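Local coordinates for protein phytase (Debaryomyces castellii, PDB 2GFI) that releases phosphate from phytate (myo-inositol hexakisphosphate) as a 3-phytase and acid phosphatase of the histidine acid phosphatase family, at residues 49-54 with 396-401; 53-58 with 376-381; 380-385 with 404-409; 386-391 with 410-415. All blocks are in the same frame, centred on the assembly; numbering follows the deposited sequence.

Contact 1: 49-54 with 396-401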
loop_
_atom_site.group_PDB
_atom_site.type_symbol
_atom_site.label_atom_id
_atom_site.label_comp_id
_atom_site.label_asym_id
_atom_site.label_seq_id
_atom_site.Cartn_x
_atom_site.Cartn_y
_atom_site.Cartn_z
ATOM N N PHE A 49 13.995 13.272 -0.199
ATOM C CA PHE A 49 14.627 13.348 1.126
ATOM C C PHE A 49 13.636 13.604 2.229
ATOM O O PHE A 49 14.041 13.832 3.365
ATOM C CB PHE A 49 15.708 14.429 1.193
ATOM C CG PHE A 49 16.743 14.334 0.113
ATOM C CD1 PHE A 49 17.716 13.331 0.136
ATOM C CD2 PHE A 49 16.774 15.289 -0.920
ATOM C CE1 PHE A 49 18.681 13.271 -0.871
ATOM C CE2 PHE A 49 17.742 15.246 -1.914
ATOM C CZ PHE A 49 18.698 14.238 -1.894
ATOM N N GLY A 50 12.336 13.594 1.900
ATOM C CA GLY A 50 11.313 13.762 2.913
ATOM C C GLY A 50 10.867 15.193 3.054
ATOM O O GLY A 50 10.069 15.490 3.917
ATOM N N ILE A 51 11.380 16.078 2.191
ATOM C CA ILE A 51 11.051 17.488 2.215
ATOM C C ILE A 51 9.676 17.646 1.683
ATOM O O ILE A 51 9.325 17.096 0.624
ATOM C CB ILE A 51 12.051 18.314 1.401
ATOM C CG1 ILE A 51 13.463 18.131 1.977
ATOM C CG2 ILE A 51 11.699 19.758 1.477
ATOM C CD1 ILE A 51 14.519 18.499 1.021
ATOM N N SER A 52 8.855 18.362 2.423
ATOM C CA SER A 52 7.499 18.555 1.959
ATOM C C SER A 52 7.534 19.392 0.664
ATOM O O SER A 52 8.303 20.369 0.531
ATOM C CB SER A 52 6.666 19.139 3.079
ATOM O OG SER A 52 5.602 19.885 2.525
ATOM N N THR A 53 6.749 18.984 -0.329
ATOM C CA THR A 53 6.844 19.638 -1.639
ATOM C C THR A 53 5.883 20.795 -1.664
ATOM O O THR A 53 5.983 21.631 -2.556
ATOM C CB THR A 53 6.545 18.686 -2.800
ATOM O OG1 THR A 53 5.281 18.035 -2.581
ATOM C CG2 THR A 53 7.570 17.568 -2.850
ATOM N N ASP A 54 4.946 20.810 -0.701
ATOM C CA ASP A 54 4.108 21.975 -0.423
ATOM C C ASP A 54 4.910 23.263 -0.347
ATOM O O ASP A 54 6.035 23.280 0.151
ATOM C CB ASP A 54 3.488 21.868 0.961
ATOM C CG ASP A 54 2.418 20.816 1.060
ATOM O OD1 ASP A 54 2.391 19.858 0.272
ATOM O OD2 ASP A 54 1.553 20.881 1.944
ATOM N N VAL A 396 11.902 17.595 -3.504
ATOM C CA VAL A 396 12.704 18.801 -3.391
ATOM C C VAL A 396 14.116 18.312 -3.345
ATOM O O VAL A 396 14.432 17.409 -2.570
ATOM C CB VAL A 396 12.396 19.633 -2.126
ATOM C CG1 VAL A 396 13.394 20.797 -2.003
ATOM C CG2 VAL A 396 10.911 20.105 -2.105
ATOM N N ILE A 397 14.956 18.878 -4.200
ATOM C CA ILE A 397 16.399 18.630 -4.160
ATOM C C ILE A 397 17.100 19.924 -3.800
ATOM O O ILE A 397 17.290 20.775 -4.671
ATOM C CB ILE A 397 16.911 18.084 -5.523
ATOM C CG1 ILE A 397 16.037 16.905 -6.016
ATOM C CG2 ILE A 397 18.408 17.744 -5.454
ATOM C CD1 ILE A 397 16.085 15.602 -5.165
ATOM N N PRO A 398 17.463 20.109 -2.529
ATOM C CA PRO A 398 18.131 21.330 -2.136
ATOM C C PRO A 398 19.490 21.516 -2.842
ATOM O O PRO A 398 20.163 20.537 -3.189
ATOM C CB PRO A 398 18.299 21.172 -0.617
ATOM C CG PRO A 398 17.194 20.212 -0.210
ATOM C CD PRO A 398 17.234 19.213 -1.372
ATOM N N ILE A 399 19.847 22.778 -3.090
ATOM C CA ILE A 399 21.140 23.097 -3.625
ATOM C C ILE A 399 22.117 23.031 -2.486
ATOM O O ILE A 399 21.882 23.607 -1.441
ATOM C CB ILE A 399 21.158 24.500 -4.226
ATOM C CG1 ILE A 399 20.110 24.617 -5.316
ATOM C CG2 ILE A 399 22.562 24.822 -4.717
ATOM C CD1 ILE A 399 19.842 26.030 -5.718
ATOM N N LYS A 400 23.207 22.312 -2.696
ATOM C CA LYS A 400 24.256 22.211 -1.715
ATOM C C LYS A 400 24.713 23.595 -1.238
ATOM O O LYS A 400 25.158 24.452 -2.041
ATOM C CB LYS A 400 25.425 21.439 -2.313
ATOM C CG LYS A 400 26.515 21.122 -1.315
ATOM C CD LYS A 400 27.679 20.467 -2.046
ATOM C CE LYS A 400 28.912 20.492 -1.176
ATOM N NZ LYS A 400 30.011 19.680 -1.793
ATOM N N LYS A 401 24.618 23.790 0.073
ATOM C CA LYS A 401 25.059 24.998 0.731
ATOM C C LYS A 401 24.191 26.178 0.334
ATOM O O LYS A 401 24.526 27.313 0.669
ATOM C CB LYS A 401 26.513 25.321 0.409
ATOM C CG LYS A 401 27.469 24.223 0.794
ATOM C CD LYS A 401 28.931 24.740 0.839
ATOM C CE LYS A 401 29.920 23.566 0.985
ATOM N NZ LYS A 401 31.317 24.049 1.311
HETATM O O HOH W 1 12.932 15.688 -0.880
HETATM O O HOH W 2 10.567 15.839 -1.361
#
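Ile-51 and Pro-398 meet tip to tip, CD1 of Ile-51 standing 3.4 Å from CG of Pro-398, tighter than usual van der Waals contact. The other branch of Ile-51 turns to the strand: with CG1 anti to the carbonyl carbon (chi1 -60°), CG2 lies anti to the backbone N and comes 3.7 Å from CB of Val-396, the two side chains crossing at about a right angle. The ring of Phe-49 adds a further apolar contact. Its CE2 is 3.7 Å from CD1 of Ile-397, which approaches obliquely, while CD2 rests beside CD of Pro-398. Near the ring plane, at its edge, Val-396 O lies 3.6 Å from Phe-49 CD2. An alanine in place of Phe-49 would probably open a gap beside Ile-397 CD1 and Pro-398 CD and deprive Phe-359 of the second subunit of one of the two rings it meets.

Polar contact between the backbones passes through two waters. One accepts from Phe-49 N at 2.7 Å and lies 2.8 Å from Val-396 O, to which it may donate; its bond from Ile-51 N is weak. The other accepts from Val-396 N at 3.1 Å and sits 2.7 Å from Ile-51 O.

The second subunit approaches the same loop, Gln-30 and Asn-277 of that chain bonding to the backbone of Gly-50. Ile-397 is hydrogen-bonded to Tyr-390 of strand 385-392. The arrangement is thus a loop ahead of strand 59-69 laid over the short strand 395-397, joined by apolar side chains and water at a subunit interface of this histidine acid phosphatase.

Contact 2: 53-58 with 376-381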
loop_
_atom_site.group_PDB
_atom_site.type_symbol
_atom_site.label_atom_id
_atom_site.label_comp_id
_atom_site.label_asym_id
_atom_site.label_seq_id
_atom_site.Cartn_x
_atom_site.Cartn_y
_atom_site.Cartn_z
ATOM N N THR A 53 6.749 18.984 -0.329
ATOM C CA THR A 53 6.844 19.638 -1.639
ATOM C C THR A 53 5.883 20.795 -1.664
ATOM O O THR A 53 5.983 21.631 -2.556
ATOM C CB THR A 53 6.545 18.686 -2.800
ATOM O OG1 THR A 53 5.281 18.035 -2.581
ATOM C CG2 THR A 53 7.570 17.568 -2.850
ATOM N N ASP A 54 4.946 20.810 -0.701
ATOM C CA ASP A 54 4.108 21.975 -0.423
ATOM C C ASP A 54 4.910 23.263 -0.347
ATOM O O ASP A 54 6.035 23.280 0.151
ATOM C CB ASP A 54 3.488 21.868 0.961
ATOM C CG ASP A 54 2.418 20.816 1.060
ATOM O OD1 ASP A 54 2.391 19.858 0.272
ATOM O OD2 ASP A 54 1.553 20.881 1.944
ATOM N N ILE A 55 4.299 24.368 -0.770
ATOM C CA ILE A 55 4.923 25.669 -0.496
ATOM C C ILE A 55 4.877 25.863 0.996
ATOM O O ILE A 55 3.834 25.627 1.601
ATOM C CB ILE A 55 4.221 26.790 -1.262
ATOM C CG1 ILE A 55 4.102 26.362 -2.737
ATOM C CG2 ILE A 55 5.029 28.163 -1.118
ATOM C CD1 ILE A 55 5.501 26.026 -3.412
ATOM N N PRO A 56 6.005 26.229 1.613
ATOM C CA PRO A 56 6.032 26.374 3.045
ATOM C C PRO A 56 5.003 27.395 3.505
ATOM O O PRO A 56 4.760 28.377 2.818
ATOM C CB PRO A 56 7.463 26.874 3.309
ATOM C CG PRO A 56 8.221 26.364 2.152
ATOM C CD PRO A 56 7.320 26.526 1.021
ATOM N N ASP A 57 4.399 27.131 4.658
ATOM C CA ASP A 57 3.593 28.116 5.382
ATOM C C ASP A 57 4.277 29.461 5.493
ATOM O O ASP A 57 5.478 29.528 5.775
ATOM C CB ASP A 57 3.274 27.589 6.792
ATOM C CG ASP A 57 2.433 26.326 6.760
ATOM O OD1 ASP A 57 1.888 25.979 5.667
ATOM O OD2 ASP A 57 2.267 25.602 7.785
ATOM N N GLN A 58 3.509 30.526 5.275
ATOM C CA GLN A 58 4.044 31.904 5.302
ATOM C C GLN A 58 4.871 32.201 4.054
ATOM O O GLN A 58 5.631 33.170 4.029
ATOM C CB GLN A 58 4.928 32.182 6.557
ATOM C CG GLN A 58 4.380 31.688 7.934
ATOM C CD GLN A 58 3.135 32.435 8.383
ATOM O OE1 GLN A 58 2.009 31.891 8.313
ATOM N NE2 GLN A 58 3.322 33.694 8.842
ATOM N N ILE A 376 11.367 21.076 -11.832
ATOM C CA ILE A 376 10.623 22.280 -11.505
ATOM C C ILE A 376 11.478 23.188 -10.615
ATOM O O ILE A 376 12.126 22.716 -9.670
ATOM C CB ILE A 376 9.325 21.898 -10.802
ATOM C CG1 ILE A 376 8.289 21.400 -11.829
ATOM C CG2 ILE A 376 8.808 23.051 -9.937
ATOM C CD1 ILE A 376 7.170 20.601 -11.177
ATOM N N ILE A 377 11.510 24.475 -10.968
ATOM C CA ILE A 377 11.970 25.531 -10.073
ATOM C C ILE A 377 10.773 26.292 -9.528
ATOM O O ILE A 377 9.966 26.797 -10.298
ATOM C CB ILE A 377 12.921 26.463 -10.823
ATOM C CG1 ILE A 377 14.032 25.621 -11.472
ATOM C CG2 ILE A 377 13.484 27.522 -9.860
ATOM C CD1 ILE A 377 14.907 26.356 -12.459
ATOM N N GLU A 378 10.628 26.319 -8.203
ATOM C CA GLU A 378 9.600 27.112 -7.541
ATOM C C GLU A 378 10.307 28.315 -6.988
ATOM O O GLU A 378 11.401 28.190 -6.482
ATOM C CB GLU A 378 8.969 26.388 -6.341
ATOM C CG GLU A 378 8.526 24.982 -6.640
ATOM C CD GLU A 378 7.924 24.271 -5.455
ATOM O OE1 GLU A 378 8.517 24.300 -4.351
ATOM O OE2 GLU A 378 6.859 23.674 -5.658
ATOM N N LYS A 379 9.650 29.464 -7.051
ATOM C CA LYS A 379 10.165 30.683 -6.478
ATOM C C LYS A 379 9.054 31.181 -5.605
ATOM O O LYS A 379 7.928 31.278 -6.044
ATOM C CB LYS A 379 10.471 31.713 -7.572
ATOM C CG LYS A 379 10.942 33.057 -7.020
ATOM C CD LYS A 379 10.965 34.086 -8.104
ATOM C CE LYS A 379 11.264 35.460 -7.521
ATOM N NZ LYS A 379 11.605 36.411 -8.608
ATOM N N TYR A 380 9.364 31.477 -4.356
ATOM C CA TYR A 380 8.347 31.983 -3.462
ATOM C C TYR A 380 8.920 32.974 -2.471
ATOM O O TYR A 380 10.118 32.954 -2.148
ATOM C CB TYR A 380 7.627 30.838 -2.707
ATOM C CG TYR A 380 8.531 29.785 -2.077
ATOM C CD1 TYR A 380 9.316 30.076 -0.950
ATOM C CD2 TYR A 380 8.577 28.491 -2.610
ATOM C CE1 TYR A 380 10.150 29.104 -0.390
ATOM C CE2 TYR A 380 9.356 27.510 -2.056
ATOM C CZ TYR A 380 10.147 27.804 -0.946
ATOM O OH TYR A 380 10.923 26.804 -0.403
ATOM N N ALA A 381 8.035 33.820 -1.978
ATOM C CA ALA A 381 8.403 34.909 -1.095
ATOM C C ALA A 381 8.118 34.490 0.322
ATOM O O ALA A 381 7.023 34.021 0.649
ATOM C CB ALA A 381 7.595 36.196 -1.445
#
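Tyr-380 carries its CG between the backbone N and the carbonyl carbon (chi1 47°), the crowded position, and its ring lies beside Ile-55 and Pro-56. In Ile-55, CG2 is anti to the backbone N and CG1 anti to the carbonyl carbon, which divides the branches between two partners: CG2 approaches the tyrosine ring, while CD1 at the end of the other branch reaches the carboxylate of Glu-378.

Pro-56 makes a CH-pi contact over one face of the ring, crossing the tyrosine at about a right angle. Its CD is 4.0 Å from the centroid of the Tyr-380 ring and 22° off the normal, offset toward the rim, so that the nearest ring atom is CZ of Tyr-380, 3.7 Å from Pro-56 CD. Ile-55 slides past the tyrosine in the opposite direction, CG2 lying 3.9 Å from Tyr-380 CD2 in an oblique approach.

Strand 374-382 belongs to the mixed sheet of the histidine phosphatase fold and pairs antiparallel with strand 59-69, into which the loop 53-58 leads. End to end, 53-58 and 378-381 run 11° apart. An alanine at Tyr-380 would probably leave Pro-56 CD without an aromatic face beneath it and deprive Pro-406 O of one of the two hydroxyls that bond to it.

Ile-55 and Glu-378 meet tip to tip, CD1 of the isoleucine 3.5 Å from OE2 of the glutamate and 3.6 Å from its OE1. The carboxylate is gripped by polar partners as well: OE1 forms a salt bridge with Arg-389, and OE2 one with Lys-147 besides a hydrogen bond with Tyr-148. Lys-147 NZ also bonds to Thr-53 O, tying loop and strand through one charged group.

Contact 3: 380-385 with 404-409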
loop_
_atom_site.group_PDB
_atom_site.type_symbol
_atom_site.label_atom_id
_atom_site.label_comp_id
_atom_site.label_asym_id
_atom_site.label_seq_id
_atom_site.Cartn_x
_atom_site.Cartn_y
_atom_site.Cartn_z
ATOM N N TYR A 380 9.364 31.477 -4.356
ATOM C CA TYR A 380 8.347 31.983 -3.462
ATOM C C TYR A 380 8.920 32.974 -2.471
ATOM O O TYR A 380 10.118 32.954 -2.148
ATOM C CB TYR A 380 7.627 30.838 -2.707
ATOM C CG TYR A 380 8.531 29.785 -2.077
ATOM C CD1 TYR A 380 9.316 30.076 -0.950
ATOM C CD2 TYR A 380 8.577 28.491 -2.610
ATOM C CE1 TYR A 380 10.150 29.104 -0.390
ATOM C CE2 TYR A 380 9.356 27.510 -2.056
ATOM C CZ TYR A 380 10.147 27.804 -0.946
ATOM O OH TYR A 380 10.923 26.804 -0.403
ATOM N N ALA A 381 8.035 33.820 -1.978
ATOM C CA ALA A 381 8.403 34.909 -1.095
ATOM C C ALA A 381 8.118 34.490 0.322
ATOM O O ALA A 381 7.023 34.021 0.649
ATOM C CB ALA A 381 7.595 36.196 -1.445
ATOM N N CYS A 382 9.087 34.695 1.179
ATOM C CA CYS A 382 8.859 34.480 2.585
ATOM C C CYS A 382 9.352 35.751 3.234
ATOM O O CYS A 382 10.554 36.050 3.170
ATOM C CB CYS A 382 9.658 33.279 3.077
ATOM S SG CYS A 382 9.523 33.092 4.860
ATOM N N GLY A 383 8.435 36.515 3.824
ATOM C CA GLY A 383 8.792 37.847 4.316
ATOM C C GLY A 383 9.246 38.770 3.193
ATOM O O GLY A 383 8.569 38.906 2.183
ATOM N N ASN A 384 10.399 39.400 3.353
ATOM C CA ASN A 384 10.872 40.356 2.332
ATOM C C ASN A 384 11.959 39.753 1.439
ATOM O O ASN A 384 12.687 40.467 0.728
ATOM C CB ASN A 384 11.334 41.676 2.989
ATOM C CG ASN A 384 12.665 41.533 3.733
ATOM O OD1 ASN A 384 12.952 40.484 4.366
ATOM N ND2 ASN A 384 13.500 42.585 3.647
ATOM N N GLU A 385 12.057 38.424 1.493
ATOM C CA GLU A 385 13.037 37.679 0.713
ATOM C C GLU A 385 12.343 36.735 -0.256
ATOM O O GLU A 385 11.261 36.230 0.033
ATOM C CB GLU A 385 13.967 36.900 1.633
ATOM C CG GLU A 385 14.754 37.762 2.594
ATOM C CD GLU A 385 15.700 38.723 1.894
ATOM O OE1 GLU A 385 16.154 38.413 0.761
ATOM O OE2 GLU A 385 15.995 39.799 2.482
ATOM N N SER A 404 19.241 27.003 3.159
ATOM C CA SER A 404 18.824 27.447 4.486
ATOM C C SER A 404 17.534 28.286 4.462
ATOM O O SER A 404 17.003 28.629 5.517
ATOM C CB SER A 404 19.962 28.159 5.223
ATOM O OG SER A 404 20.476 29.174 4.410
ATOM N N GLY A 405 17.000 28.578 3.273
ATOM C CA GLY A 405 15.704 29.253 3.200
ATOM C C GLY A 405 14.605 28.295 3.609
ATOM O O GLY A 405 14.871 27.112 3.802
ATOM N N PRO A 406 13.367 28.777 3.743
ATOM C CA PRO A 406 12.233 27.892 4.063
ATOM C C PRO A 406 12.046 26.803 2.993
ATOM O O PRO A 406 12.253 27.070 1.811
ATOM C CB PRO A 406 11.028 28.842 4.055
ATOM C CG PRO A 406 11.630 30.203 4.256
ATOM C CD PRO A 406 12.949 30.181 3.560
ATOM N N GLY A 407 11.695 25.589 3.409
ATOM C CA GLY A 407 11.562 24.450 2.495
ATOM C C GLY A 407 12.900 24.081 1.865
ATOM O O GLY A 407 12.928 23.564 0.754
ATOM N N PHE A 408 13.999 24.366 2.574
ATOM C CA PHE A 408 15.382 24.154 2.097
ATOM C C PHE A 408 15.710 24.821 0.770
ATOM O O PHE A 408 16.417 24.265 -0.093
ATOM C CB PHE A 408 15.759 22.670 2.092
ATOM C CG PHE A 408 15.676 22.051 3.438
ATOM C CD1 PHE A 408 16.667 22.303 4.397
ATOM C CD2 PHE A 408 14.613 21.219 3.762
ATOM C CE1 PHE A 408 16.580 21.727 5.681
ATOM C CE2 PHE A 408 14.516 20.619 5.020
ATOM C CZ PHE A 408 15.500 20.887 5.984
ATOM N N SER A 409 15.198 26.049 0.645
ATOM C CA SER A 409 15.313 26.836 -0.557
ATOM C C SER A 409 16.525 27.769 -0.504
ATOM O O SER A 409 17.174 27.938 0.527
ATOM C CB SER A 409 14.029 27.639 -0.733
ATOM O OG SER A 409 13.795 28.442 0.419
#
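The ring of Tyr-380 presents its edge to Pro-406: the carbonyl O lies in the ring plane and accepts from Tyr-380 OH at 2.6 Å. The C=O...donor angle is 135°, with the hydroxyl tilted 34° out of the carbonyl plane. One face of this ring is taken by Pro-56. Ser-409 OG sits oblique to the ring, and the CB of Ser-409 lies 3.2 Å from Tyr-380 OH.

Ser-409 OG, placed between its own backbone N and carbonyl carbon, is also directed at Pro-406 O; the modelled separation of 2.5 Å is very short, so its exact length is doubtful. Taken together, the carbonyl draws two hydroxyl groups, one from each segment.

Pro-406 lies in the tight turn closed by a G1 beta bulge, in which Phe-408 and Ser-409 both face Gly-405. Gly-405 N bonds to Ser-409 O at 2.8 Å, and the return bond from Ser-409 N is weak. Gly-407 has positive phi, and a CB there would come 2.7 Å from Tyr-380 OH, a clash. On the other segment, a type II' turn from Cys-382 to Glu-385, with glycine at its second position, closes the hairpin between strands 374-382 and 385-392; Cys-382 N bonds to Glu-385 O at 2.9 Å.

Cys-382 SG, anti to the backbone N (chi1 174°), packs 3.6 Å from CG of Pro-406. A disulfide from Cys-382 to Cys-59 is known for this protein but is not formed here, although both Cys-382 and Pro-406 touch Cys-59. In the same turn as Pro-406, Gly-407 N bonds to Glu-278 of the second subunit, and the Phe-408 ring meets Phe-359 of that subunit edge-to-face.

Contact 4: 386-391 with 410-415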
loop_
_atom_site.group_PDB
_atom_site.type_symbol
_atom_site.label_atom_id
_atom_site.label_comp_id
_atom_site.label_asym_id
_atom_site.label_seq_id
_atom_site.Cartn_x
_atom_site.Cartn_y
_atom_site.Cartn_z
ATOM N N SER A 386 12.960 36.525 -1.410
ATOM C CA SER A 386 12.483 35.515 -2.350
ATOM C C SER A 386 13.420 34.339 -2.354
ATOM O O SER A 386 14.658 34.496 -2.306
ATOM C CB SER A 386 12.384 36.046 -3.774
ATOM O OG SER A 386 11.264 36.861 -3.876
ATOM N N TYR A 387 12.799 33.167 -2.444
ATOM C CA TYR A 387 13.507 31.896 -2.377
ATOM C C TYR A 387 13.220 31.070 -3.615
ATOM O O TYR A 387 12.143 31.144 -4.204
ATOM C CB TYR A 387 13.120 31.143 -1.117
ATOM C CG TYR A 387 13.547 31.900 0.102
ATOM C CD1 TYR A 387 14.816 31.722 0.643
ATOM C CD2 TYR A 387 12.692 32.836 0.691
ATOM C CE1 TYR A 387 15.216 32.447 1.749
ATOM C CE2 TYR A 387 13.071 33.551 1.791
ATOM C CZ TYR A 387 14.329 33.369 2.310
ATOM O OH TYR A 387 14.708 34.094 3.405
ATOM N N VAL A 388 14.221 30.292 -3.990
ATOM C CA VAL A 388 14.164 29.439 -5.152
ATOM C C VAL A 388 14.482 28.008 -4.681
ATOM O O VAL A 388 15.318 27.809 -3.819
ATOM C CB VAL A 388 15.174 29.968 -6.213
ATOM C CG1 VAL A 388 15.408 28.980 -7.281
ATOM C CG2 VAL A 388 14.631 31.267 -6.844
ATOM N N ARG A 389 13.787 27.013 -5.211
ATOM C CA ARG A 389 14.227 25.645 -4.982
ATOM C C ARG A 389 13.818 24.760 -6.145
ATOM O O ARG A 389 12.931 25.108 -6.928
ATOM C CB ARG A 389 13.692 25.087 -3.649
ATOM C CG ARG A 389 12.226 24.777 -3.665
ATOM C CD ARG A 389 11.765 24.088 -2.412
ATOM N NE ARG A 389 10.334 23.898 -2.446
ATOM C CZ ARG A 389 9.635 23.434 -1.426
ATOM N NH1 ARG A 389 10.264 23.141 -0.278
ATOM N NH2 ARG A 389 8.309 23.289 -1.538
ATOM N N TYR A 390 14.482 23.613 -6.231
ATOM C CA TYR A 390 14.227 22.620 -7.260
ATOM C C TYR A 390 13.378 21.458 -6.758
ATOM O O TYR A 390 13.627 20.934 -5.682
ATOM C CB TYR A 390 15.550 22.062 -7.722
ATOM C CG TYR A 390 16.263 22.962 -8.675
ATOM C CD1 TYR A 390 16.078 22.818 -10.058
ATOM C CD2 TYR A 390 17.123 23.973 -8.210
ATOM C CE1 TYR A 390 16.740 23.636 -10.940
ATOM C CE2 TYR A 390 17.792 24.810 -9.108
ATOM C CZ TYR A 390 17.583 24.638 -10.456
ATOM O OH TYR A 390 18.234 25.453 -11.348
ATOM N N VAL A 391 12.399 21.050 -7.564
ATOM C CA VAL A 391 11.633 19.845 -7.321
ATOM C C VAL A 391 11.840 18.987 -8.576
ATOM O O VAL A 391 11.327 19.304 -9.666
ATOM C CB VAL A 391 10.124 20.165 -7.065
ATOM C CG1 VAL A 391 9.424 18.999 -6.411
ATOM C CG2 VAL A 391 9.953 21.416 -6.171
ATOM N N CYS A 410 16.813 28.379 -1.639
ATOM C CA CYS A 410 17.938 29.263 -1.798
ATOM C C CYS A 410 17.439 30.705 -2.007
ATOM O O CYS A 410 16.640 30.939 -2.930
ATOM C CB CYS A 410 18.697 28.830 -3.029
ATOM S SG CYS A 410 20.239 29.685 -3.218
ATOM N N ASN A 411 17.887 31.649 -1.164
ATOM C CA ASN A 411 17.561 33.064 -1.379
ATOM C C ASN A 411 17.933 33.423 -2.806
ATOM O O ASN A 411 19.020 33.093 -3.271
ATOM C CB ASN A 411 18.338 33.971 -0.408
ATOM C CG ASN A 411 17.758 35.383 -0.320
ATOM O OD1 ASN A 411 17.647 36.096 -1.317
ATOM N ND2 ASN A 411 17.394 35.793 0.891
ATOM N N LEU A 412 17.050 34.081 -3.524
ATOM C CA LEU A 412 17.376 34.420 -4.918
ATOM C C LEU A 412 18.724 35.139 -5.079
ATOM O O LEU A 412 19.412 34.955 -6.083
ATOM C CB LEU A 412 16.238 35.200 -5.553
ATOM C CG LEU A 412 16.417 35.686 -6.985
ATOM C CD1 LEU A 412 16.716 34.576 -7.976
ATOM C CD2 LEU A 412 15.157 36.418 -7.332
ATOM N N ASN A 413 19.100 35.945 -4.078
ATOM C CA ASN A 413 20.399 36.604 -4.078
ATOM C C ASN A 413 21.539 35.622 -4.074
ATOM O O ASN A 413 22.451 35.727 -4.882
ATOM C CB ASN A 413 20.500 37.605 -2.906
ATOM C CG ASN A 413 19.511 38.741 -3.045
ATOM O OD1 ASN A 413 19.299 39.262 -4.154
ATOM N ND2 ASN A 413 18.864 39.108 -1.948
ATOM N N ASP A 414 21.462 34.650 -3.169
ATOM C CA ASP A 414 22.388 33.526 -3.113
ATOM C C ASP A 414 22.294 32.636 -4.345
ATOM O O ASP A 414 23.303 32.140 -4.831
ATOM C CB ASP A 414 22.096 32.700 -1.878
ATOM C CG ASP A 414 22.448 33.424 -0.599
ATOM O OD1 ASP A 414 23.419 34.226 -0.616
ATOM O OD2 ASP A 414 21.806 33.261 0.460
ATOM N N TYR A 415 21.081 32.445 -4.858
ATOM C CA TYR A 415 20.893 31.619 -6.045
ATOM C C TYR A 415 21.609 32.225 -7.248
ATOM O O TYR A 415 22.148 31.500 -8.087
ATOM C CB TYR A 415 19.417 31.378 -6.366
ATOM C CG TYR A 415 19.294 30.432 -7.557
ATOM C CD1 TYR A 415 19.808 29.117 -7.484
ATOM C CD2 TYR A 415 18.710 30.853 -8.766
ATOM C CE1 TYR A 415 19.740 28.263 -8.568
ATOM C CE2 TYR A 415 18.627 29.995 -9.852
ATOM C CZ TYR A 415 19.141 28.700 -9.743
ATOM O OH TYR A 415 19.076 27.847 -10.801
HETATM O O HOH W 3 15.544 37.871 -1.854
#
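Val-388 sets CG1 over the centre of one face of the Tyr-415 ring, 4.1 Å from its centroid and 11° off the normal, a CH-pi contact. The other valine methyl, CG2, lies 4.1 Å from Leu-412 CD1. Tyr-390 crosses Tyr-415 at about a right angle and meets it near the ring edges, where the two OH atoms are hydrogen-bonded at 2.6 Å; either could donate.

Around this centre runs the backbone ladder. Val-388 and Cys-410 form an antiparallel hydrogen-bonded pair, with Cys-410 N to Val-388 O nearly straight (174°) and Val-388 N to Cys-410 O, each 2.7 Å. Beside it Tyr-387 and Asn-411 are the non-hydrogen-bonded pair, Tyr-387 CD1 3.6 Å from Asn-411 N. Leu-412 N adds a bond to Ser-386 O, also 2.7 Å. At the polar edge Asn-411 is the N-cap: its OD1 accepts from Asn-413 N at 3.1 Å and from a water that in turn accepts from Ser-386 N. Asn-411 ND2 bonds to Glu-385.

Cys-410 is disulfide-bonded to Cys-402. The short strand 410-411 thus pairs with strand 385-392 and passes directly into helix 412-423, whose Tyr-415 packs, beside Tyr-390, against Leu-310 of helix 302-318.

All four contacts reach one mixed sheet. Contact 4 alone of the four is a strand pairing, with direct backbone bonds and an aromatic-aliphatic centre, and no other subunit touches it. Contact 3 is buried, whereas contacts 1, 2 and 4 are partly buried; it rests on a side-chain hydroxyl meeting a loop carbonyl and shares Tyr-380 with contact 2. Contacts 1 and 2 share Thr-53 and Asp-54: the first uses apolar contact and bridging water at the subunit interface, which contact 3 also meets, the second a CH-pi contact beside a charged cluster. Arg-389, in segment 386-391 though not touching 410-415, connects the other three through Asp-54 O, Glu-378 OE1 and Gly-407 O.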